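Long-range contact in isoflavone reductase (PDB 2GAS), which reduces 2'-hydroxyisoflavones to chiral isoflavanones with NADPH, giving the penultimate intermediate on the way to the alfalfa phytoalexin medicarpin: residues Cys82-Ile96 with Val105-Val117. Residues are numbered along the deposited sequence; the frame is centred on the assembly and turned at random.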
loop_
_atom_site.group_PDB
_atom_site.type_symbol
_atom_site.label_atom_id
_atom_site.label_comp_id
_atom_site.label_asym_id
_atom_site.label_seq_id
_atom_site.Cartn_x
_atom_site.Cartn_y
_atom_site.Cartn_z
ATOM N N CYS A 82 6.264 -1.819 -8.694
ATOM C CA CYS A 82 5.751 -0.480 -8.963
ATOM C C CYS A 82 5.136 0.044 -7.667
ATOM O O CYS A 82 3.974 -0.229 -7.357
ATOM C CB CYS A 82 4.697 -0.518 -10.067
ATOM S SG CYS A 82 4.279 1.125 -10.661
ATOM N N ALA A 83 5.929 0.792 -6.906
ATOM C CA ALA A 83 5.479 1.335 -5.633
ATOM C C ALA A 83 4.421 2.407 -5.826
ATOM O O ALA A 83 4.582 3.313 -6.650
ATOM C CB ALA A 83 6.668 1.900 -4.859
ATOM N N ALA A 84 3.338 2.300 -5.063
ATOM C CA ALA A 84 2.249 3.260 -5.150
ATOM C C ALA A 84 2.731 4.661 -4.786
ATOM O O ALA A 84 3.564 4.832 -3.891
ATOM C CB ALA A 84 1.109 2.843 -4.233
ATOM N N GLY A 85 2.203 5.659 -5.487
ATOM C CA GLY A 85 2.586 7.036 -5.230
ATOM C C GLY A 85 2.223 7.971 -6.370
ATOM O O GLY A 85 1.084 7.976 -6.839
ATOM N N ARG A 86 3.204 8.750 -6.820
ATOM C CA ARG A 86 3.020 9.718 -7.902
ATOM C C ARG A 86 2.666 9.095 -9.246
ATOM O O ARG A 86 1.932 9.690 -10.035
ATOM C CB ARG A 86 4.292 10.557 -8.074
ATOM C CG ARG A 86 4.197 11.627 -9.156
ATOM C CD ARG A 86 5.518 12.375 -9.325
ATOM N NE ARG A 86 6.506 11.619 -10.093
ATOM C CZ ARG A 86 6.437 11.423 -11.407
ATOM N NH1 ARG A 86 7.379 10.722 -12.029
ATOM N NH2 ARG A 86 5.430 11.934 -12.103
ATOM N N LEU A 87 3.198 7.908 -9.514
ATOM C CA LEU A 87 2.933 7.239 -10.781
ATOM C C LEU A 87 1.442 6.981 -10.990
ATOM O O LEU A 87 0.737 6.585 -10.064
ATOM C CB LEU A 87 3.706 5.916 -10.847
ATOM C CG LEU A 87 5.230 6.020 -10.702
ATOM C CD1 LEU A 87 5.840 4.625 -10.673
ATOM C CD2 LEU A 87 5.807 6.843 -11.851
ATOM N N LEU A 88 0.968 7.218 -12.211
ATOM C CA LEU A 88 -0.433 6.998 -12.549
ATOM C C LEU A 88 -0.710 5.512 -12.720
ATOM O O LEU A 88 0.083 4.787 -13.317
ATOM C CB LEU A 88 -0.788 7.712 -13.850
ATOM C CG LEU A 88 -0.715 9.238 -13.830
ATOM C CD1 LEU A 88 -0.953 9.775 -15.231
ATOM C CD2 LEU A 88 -1.743 9.780 -12.856
ATOM N N ILE A 89 -1.845 5.060 -12.202
ATOM C CA ILE A 89 -2.200 3.654 -12.317
ATOM C C ILE A 89 -2.194 3.216 -13.777
ATOM O O ILE A 89 -1.585 2.208 -14.129
ATOM C CB ILE A 89 -3.594 3.389 -11.709
ATOM C CG1 ILE A 89 -3.549 3.631 -10.199
ATOM C CG2 ILE A 89 -4.038 1.965 -11.990
ATOM C CD1 ILE A 89 -2.527 2.781 -9.464
ATOM N N GLU A 90 -2.853 3.996 -14.625
ATOM C CA GLU A 90 -2.941 3.662 -16.040
ATOM C C GLU A 90 -1.608 3.571 -16.775
ATOM O O GLU A 90 -1.524 2.923 -17.817
ATOM C CB GLU A 90 -3.865 4.649 -16.763
ATOM C CG GLU A 90 -3.444 6.110 -16.687
ATOM C CD GLU A 90 -3.948 6.830 -15.440
ATOM O OE1 GLU A 90 -3.889 8.080 -15.429
ATOM O OE2 GLU A 90 -4.397 6.165 -14.477
ATOM N N ASP A 91 -0.566 4.212 -16.248
ATOM C CA ASP A 91 0.736 4.155 -16.901
ATOM C C ASP A 91 1.412 2.790 -16.768
ATOM O O ASP A 91 2.439 2.529 -17.397
ATOM C CB ASP A 91 1.663 5.255 -16.373
ATOM C CG ASP A 91 1.421 6.596 -17.050
ATOM O OD1 ASP A 91 0.832 6.610 -18.154
ATOM O OD2 ASP A 91 1.828 7.635 -16.492
ATOM N N GLN A 92 0.839 1.905 -15.961
ATOM C CA GLN A 92 1.429 0.582 -15.819
ATOM C C GLN A 92 1.289 -0.194 -17.124
ATOM O O GLN A 92 1.901 -1.242 -17.295
ATOM C CB GLN A 92 0.777 -0.180 -14.665
ATOM C CG GLN A 92 1.127 0.423 -13.315
ATOM C CD GLN A 92 0.437 -0.270 -12.167
ATOM O OE1 GLN A 92 1.017 -1.131 -11.506
ATOM N NE2 GLN A 92 -0.815 0.097 -11.927
ATOM N N VAL A 93 0.474 0.326 -18.041
ATOM C CA VAL A 93 0.308 -0.309 -19.347
ATOM C C VAL A 93 1.654 -0.198 -20.047
ATOM O O VAL A 93 2.103 -1.125 -20.720
ATOM C CB VAL A 93 -0.753 0.417 -20.198
ATOM C CG1 VAL A 93 -0.745 -0.129 -21.620
ATOM C CG2 VAL A 93 -2.123 0.238 -19.573
ATOM N N LYS A 94 2.294 0.953 -19.878
ATOM C CA LYS A 94 3.595 1.201 -20.479
ATOM C C LYS A 94 4.643 0.313 -19.817
ATOM O O LYS A 94 5.540 -0.205 -20.481
ATOM C CB LYS A 94 3.965 2.678 -20.321
ATOM C CG LYS A 94 2.955 3.614 -20.970
ATOM C CD LYS A 94 3.096 5.046 -20.472
ATOM C CE LYS A 94 2.077 5.955 -21.148
ATOM N NZ LYS A 94 2.109 7.346 -20.620
ATOM N N ILE A 95 4.528 0.129 -18.505
ATOM C CA ILE A 95 5.473 -0.716 -17.789
ATOM C C ILE A 95 5.362 -2.171 -18.243
ATOM O O ILE A 95 6.374 -2.850 -18.429
ATOM C CB ILE A 95 5.239 -0.652 -16.264
ATOM C CG1 ILE A 95 5.478 0.774 -15.758
ATOM C CG2 ILE A 95 6.162 -1.637 -15.562
ATOM C CD1 ILE A 95 6.898 1.246 -15.919
ATOM N N ILE A 96 4.133 -2.646 -18.417
ATOM C CA ILE A 96 3.892 -4.016 -18.854
ATOM C C ILE A 96 4.446 -4.225 -20.265
ATOM O O ILE A 96 5.009 -5.278 -20.570
ATOM C CB ILE A 96 2.376 -4.350 -18.818
ATOM C CG1 ILE A 96 1.889 -4.371 -17.367
ATOM C CG2 ILE A 96 2.113 -5.704 -19.466
ATOM C CD1 ILE A 96 2.584 -5.408 -16.516
ATOM N N VAL A 105 11.676 -10.865 -16.824
ATOM C CA VAL A 105 11.044 -10.659 -15.518
ATOM C C VAL A 105 10.461 -11.910 -14.871
ATOM O O VAL A 105 9.626 -12.601 -15.459
ATOM C CB VAL A 105 9.954 -9.569 -15.609
ATOM C CG1 VAL A 105 9.320 -9.337 -14.238
ATOM C CG2 VAL A 105 10.573 -8.278 -16.118
ATOM N N LYS A 106 10.909 -12.184 -13.647
ATOM C CA LYS A 106 10.450 -13.339 -12.889
ATOM C C LYS A 106 9.253 -13.014 -12.000
ATOM O O LYS A 106 8.536 -13.914 -11.564
ATOM C CB LYS A 106 11.598 -13.896 -12.044
ATOM C CG LYS A 106 12.777 -14.337 -12.895
ATOM C CD LYS A 106 13.899 -14.930 -12.061
ATOM C CE LYS A 106 15.090 -15.270 -12.942
ATOM N NZ LYS A 106 16.244 -15.773 -12.153
ATOM N N LYS A 107 9.031 -11.731 -11.736
ATOM C CA LYS A 107 7.889 -11.338 -10.915
ATOM C C LYS A 107 7.644 -9.842 -10.983
ATOM O O LYS A 107 8.576 -9.052 -10.892
ATOM C CB LYS A 107 8.100 -11.767 -9.454
ATOM C CG LYS A 107 6.854 -11.615 -8.588
ATOM C CD LYS A 107 6.729 -12.738 -7.553
ATOM C CE LYS A 107 7.805 -12.639 -6.488
ATOM N NZ LYS A 107 7.695 -13.728 -5.471
ATOM N N PHE A 108 6.383 -9.463 -11.163
ATOM C CA PHE A 108 5.997 -8.060 -11.232
ATOM C C PHE A 108 4.979 -7.740 -10.153
ATOM O O PHE A 108 3.982 -8.450 -10.006
ATOM C CB PHE A 108 5.397 -7.731 -12.607
ATOM C CG PHE A 108 4.801 -6.343 -12.708
ATOM C CD1 PHE A 108 5.507 -5.226 -12.268
ATOM C CD2 PHE A 108 3.547 -6.150 -13.286
ATOM C CE1 PHE A 108 4.970 -3.942 -12.406
ATOM C CE2 PHE A 108 3.009 -4.872 -13.427
ATOM C CZ PHE A 108 3.715 -3.773 -12.990
ATOM N N PHE A 109 5.259 -6.689 -9.382
ATOM C CA PHE A 109 4.356 -6.216 -8.340
ATOM C C PHE A 109 3.720 -4.930 -8.842
ATOM O O PHE A 109 4.376 -3.891 -8.879
ATOM C CB PHE A 109 5.096 -5.857 -7.041
ATOM C CG PHE A 109 5.481 -7.033 -6.188
ATOM C CD1 PHE A 109 6.529 -7.869 -6.554
ATOM C CD2 PHE A 109 4.830 -7.266 -4.975
ATOM C CE1 PHE A 109 6.934 -8.919 -5.725
ATOM C CE2 PHE A 109 5.226 -8.317 -4.133
ATOM C CZ PHE A 109 6.279 -9.142 -4.507
ATOM N N PRO A 110 2.447 -4.978 -9.258
ATOM C CA PRO A 110 1.852 -3.723 -9.724
ATOM C C PRO A 110 1.538 -2.802 -8.541
ATOM O O PRO A 110 1.690 -3.192 -7.379
ATOM C CB PRO A 110 0.600 -4.185 -10.469
ATOM C CG PRO A 110 0.242 -5.463 -9.762
ATOM C CD PRO A 110 1.579 -6.126 -9.569
ATOM N N SER A 111 1.096 -1.585 -8.847
ATOM C CA SER A 111 0.782 -0.585 -7.832
ATOM C C SER A 111 -0.504 -0.905 -7.074
ATOM O O SER A 111 -1.561 -0.327 -7.329
ATOM C CB SER A 111 0.687 0.800 -8.490
ATOM O OG SER A 111 0.500 1.818 -7.526
ATOM N N GLU A 112 -0.395 -1.837 -6.135
ATOM C CA GLU A 112 -1.521 -2.263 -5.321
ATOM C C GLU A 112 -1.388 -1.535 -3.991
ATOM O O GLU A 112 -1.751 -0.368 -3.885
ATOM C CB GLU A 112 -1.464 -3.780 -5.135
ATOM C CG GLU A 112 -1.749 -4.574 -6.419
ATOM C CD GLU A 112 -3.234 -4.715 -6.693
ATOM O OE1 GLU A 112 -4.016 -4.649 -5.720
ATOM O OE2 GLU A 112 -3.621 -4.913 -7.869
ATOM N N PHE A 113 -0.862 -2.227 -2.988
ATOM C CA PHE A 113 -0.630 -1.629 -1.678
ATOM C C PHE A 113 -1.851 -1.000 -1.015
ATOM O O PHE A 113 -1.779 0.080 -0.415
ATOM C CB PHE A 113 0.517 -0.611 -1.791
ATOM C CG PHE A 113 1.777 -1.202 -2.355
ATOM C CD1 PHE A 113 2.096 -1.046 -3.703
ATOM C CD2 PHE A 113 2.604 -1.994 -1.556
ATOM C CE1 PHE A 113 3.211 -1.672 -4.254
ATOM C CE2 PHE A 113 3.723 -2.625 -2.101
ATOM C CZ PHE A 113 4.026 -2.464 -3.455
ATOM N N GLY A 114 -2.971 -1.703 -1.120
ATOM C CA GLY A 114 -4.211 -1.257 -0.518
ATOM C C GLY A 114 -5.085 -2.473 -0.297
ATOM O O GLY A 114 -4.589 -3.558 0.002
ATOM N N LEU A 115 -6.391 -2.305 -0.437
ATOM C CA LEU A 115 -7.297 -3.433 -0.254
ATOM C C LEU A 115 -7.184 -4.361 -1.460
ATOM O O LEU A 115 -6.495 -4.050 -2.431
ATOM C CB LEU A 115 -8.746 -2.943 -0.121
ATOM C CG LEU A 115 -9.490 -2.558 -1.408
ATOM C CD1 LEU A 115 -10.920 -2.186 -1.066
ATOM C CD2 LEU A 115 -8.787 -1.401 -2.097
ATOM N N ASP A 116 -7.842 -5.512 -1.395
ATOM C CA ASP A 116 -7.837 -6.433 -2.526
ATOM C C ASP A 116 -8.913 -5.878 -3.468
ATOM O O ASP A 116 -10.105 -5.995 -3.186
ATOM C CB ASP A 116 -8.206 -7.850 -2.074
ATOM C CG ASP A 116 -8.169 -8.843 -3.213
ATOM O OD1 ASP A 116 -8.113 -8.390 -4.372
ATOM O OD2 ASP A 116 -8.200 -10.066 -2.959
ATOM N N VAL A 117 -8.493 -5.275 -4.581
ATOM C CA VAL A 117 -9.447 -4.670 -5.508
ATOM C C VAL A 117 -10.400 -5.626 -6.214
ATOM O O VAL A 117 -11.312 -5.184 -6.919
ATOM C CB VAL A 117 -8.733 -3.776 -6.557
ATOM C CG1 VAL A 117 -8.025 -2.633 -5.855
ATOM C CG2 VAL A 117 -7.745 -4.597 -7.378
HETATM O O HOH W 1 0.573 4.666 -7.796
HETATM O O HOH W 2 -2.441 -1.101 -10.008
#
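With CG of Q92 anti to its own carbonyl carbon (chi1 -69°) and the chain extended beyond it, the amide reaches from helix 92-102 to the loop after strand 107-109. There OE1 of Q92 accepts a hydrogen bond from the backbone N of S111 at 2.7 Å, nearly straight at hydrogen, the donor standing 31° out of the carbonyl plane. The same oxygen lies 3.3 Å from CB of P110. With an alanine here, the buried N-H of S111 is likely to lose its side-chain acceptor and CB of P110 its polar neighbour. Strand 79-82, helix 92-102 and strand 107-109 form a beta-alpha-beta unit of the Rossmann-type domain, and N of C82 ties the two parallel strands together, meeting O of F109 at 2.8 Å. O of C82 takes a CA-H...O contact from S111 and meets the F113 ring at its edge, 3.5 Å from CE1. OG of S111, anti to the backbone N (chi1 -175°), packs 3.5 Å from CB of A84 and shares a water with N of G85 and O of L87. The I95 side chain crosses F108 at about a right angle, CG2 of I95 lying 4.1 Å from CE1 of F108. Beyond S111, O of E112 accepts a hydrogen bond from K133, the proposed proton acceptor, whose helix 126-143 also packs against I89.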